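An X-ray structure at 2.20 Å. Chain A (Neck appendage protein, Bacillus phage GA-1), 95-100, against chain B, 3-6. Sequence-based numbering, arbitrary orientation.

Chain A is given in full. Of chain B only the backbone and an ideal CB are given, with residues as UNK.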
# COMPACT_ATOMS: atom_id res chain seq x y z
N GLY A 95 -23.95 9.38 -12.49
CA GLY A 95 -22.68 9.08 -13.13
C GLY A 95 -22.22 7.69 -12.73
O GLY A 95 -22.96 6.95 -12.09
N ASN A 96 -21.02 7.33 -13.14
CA ASN A 96 -20.38 6.11 -12.68
C ASN A 96 -18.90 6.37 -12.59
O ASN A 96 -18.43 7.46 -12.93
CB ASN A 96 -20.67 4.92 -13.61
CG ASN A 96 -20.35 5.22 -15.06
OD1 ASN A 96 -19.23 5.01 -15.52
ND2 ASN A 96 -21.33 5.74 -15.79
N ILE A 97 -18.15 5.38 -12.14
CA ILE A 97 -16.74 5.58 -11.93
C ILE A 97 -16.07 4.24 -11.75
O ILE A 97 -16.58 3.37 -11.05
CB ILE A 97 -16.51 6.49 -10.69
CG1 ILE A 97 -15.05 6.96 -10.60
CG2 ILE A 97 -16.94 5.79 -9.42
CD1 ILE A 97 -14.69 7.50 -9.23
N TYR A 98 -14.93 4.05 -12.42
CA TYR A 98 -14.08 2.91 -12.18
C TYR A 98 -12.91 3.35 -11.32
O TYR A 98 -12.34 4.42 -11.54
CB TYR A 98 -13.54 2.36 -13.49
CG TYR A 98 -14.57 1.64 -14.34
CD1 TYR A 98 -15.46 2.35 -15.14
CD2 TYR A 98 -14.64 0.25 -14.35
CE1 TYR A 98 -16.40 1.70 -15.93
CE2 TYR A 98 -15.58 -0.42 -15.13
CZ TYR A 98 -16.46 0.31 -15.92
OH TYR A 98 -17.39 -0.34 -16.71
N SER A 99 -12.57 2.54 -10.33
CA SER A 99 -11.44 2.84 -9.46
C SER A 99 -10.53 1.65 -9.56
O SER A 99 -10.79 0.76 -10.35
CB SER A 99 -11.91 3.05 -8.01
OG SER A 99 -12.64 1.93 -7.53
N ILE A 100 -9.46 1.61 -8.78
CA ILE A 100 -8.64 0.41 -8.74
C ILE A 100 -8.44 0.02 -7.29
O ILE A 100 -8.69 0.81 -6.40
CB ILE A 100 -7.25 0.57 -9.47
CG1 ILE A 100 -6.28 1.43 -8.66
CG2 ILE A 100 -7.43 1.11 -10.90
CD1 ILE A 100 -4.84 1.29 -9.08
N UNK B 3 -14.94 6.24 -14.65
CA UNK B 3 -14.42 7.04 -15.77
C UNK B 3 -13.07 7.63 -15.42
O UNK B 3 -12.49 7.32 -14.37
CB UNK B 3 -15.40 8.16 -16.14
N UNK B 4 -12.59 8.50 -16.31
CA UNK B 4 -11.44 9.35 -16.01
C UNK B 4 -11.78 10.78 -15.56
O UNK B 4 -12.32 11.62 -16.32
CB UNK B 4 -10.55 9.42 -17.25
N UNK B 5 -11.52 10.98 -14.26
CA UNK B 5 -11.53 12.27 -13.60
C UNK B 5 -10.10 12.84 -13.67
O UNK B 5 -9.71 13.70 -12.88
CB UNK B 5 -12.02 12.15 -12.16
N UNK B 6 -9.35 12.34 -14.67
CA UNK B 6 -7.93 12.62 -14.83
C UNK B 6 -7.58 13.46 -16.08
O UNK B 6 -8.38 13.61 -16.99
CB UNK B 6 -7.17 11.29 -14.88

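Position 3 of chain B lies closest to the strand: its CA sits 4.7 Å from the CA of Ile97(A), and its backbone N comes within 3.3 Å of that same CA. The CA-to-CB bond runs sideways rather than into the strand, and the ideal CB lies 4.5 Å from the O of Asn96(A) and 5.1 Å from the CA of Ile97(A). A short side chain would stop short of the end of Asn96(A); a longer one can run along the strand to it. What waits there is polar and uncharged, an amide able both to give and to accept, so Gln, Glu, Lys or Arg could all find something to do. The deposited residue is Glu3(B). With chi1 at -89° and chi2 p, the chain bends at chi2 and runs along the strand, so that its carboxylate comes nearer to Asn96(A) than its CB does. The modelled amide is probably turned over, so the pairing of individual atoms there is best left open. Glu3(B) has the largest covered area of the four residues.

At position 4 the backbone is extended, with phi/psi of -98/109, and CA-to-CB points away from chain A; nothing of the strand lies within 5.5 Å of the ideal CB. Many residues would be tolerated, and most would ignore the strand. Yet chain A offers a carbonyl, the O of Tyr98(A), to any donor long enough to double back, which favours Arg or Lys. Arg4(B) makes that turn, with chi1 and chi2 both off the usual wells. Its NH2 donates to the O of Tyr98(A) at 2.7 Å and also to the O of Glu3(B) at a very short 2.3 Å, so one nitrogen ties the strand to its own backbone.

Position 5 has CA-to-CB directed toward chain A, but from a distance: again the ideal CB has nothing of the strand within 5.5 Å. The methyl end of Ile97(A) lies on that side. A medium or large side chain could bridge the gap, whether Leu, Met or an aromatic. The deposited residue is His5(B), in the m rotamer, whose CE1 comes to 4.0 Å from CD1 of Ile97(A). Its NE2 stops 4.4 Å from the O of Asn96(A), so the contact is mainly one of packing.

Position 6 points sideways, and chain A imposes little choice. It is Lys6(B), extended and without contact to this strand; its NZ is hydrogen-bonded elsewhere in the structure.

Chain B (3-6) ERHK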
# COMPACT_ATOMS: atom_id res chain seq x y z
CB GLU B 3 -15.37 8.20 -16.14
CG GLU B 3 -16.47 7.87 -17.17
CD GLU B 3 -17.64 7.15 -16.56
OE1 GLU B 3 -18.77 7.33 -17.04
OE2 GLU B 3 -17.41 6.42 -15.58
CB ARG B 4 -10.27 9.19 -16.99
CG ARG B 4 -9.29 8.20 -16.33
CD ARG B 4 -10.07 7.49 -15.19
NE ARG B 4 -9.30 6.64 -14.27
CZ ARG B 4 -9.80 6.13 -13.14
NH1 ARG B 4 -9.05 5.36 -12.32
NH2 ARG B 4 -11.04 6.46 -12.80
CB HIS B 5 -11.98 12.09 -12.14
CG HIS B 5 -13.35 11.51 -12.02
ND1 HIS B 5 -14.10 11.56 -10.85
CD2 HIS B 5 -14.13 10.87 -12.92
CE1 HIS B 5 -15.26 10.97 -11.05
NE2 HIS B 5 -15.31 10.54 -12.30
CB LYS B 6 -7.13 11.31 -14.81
CG LYS B 6 -7.05 10.74 -13.41
CD LYS B 6 -6.51 9.33 -13.38
CE LYS B 6 -6.84 8.66 -12.04
NZ LYS B 6 -6.54 7.19 -12.00
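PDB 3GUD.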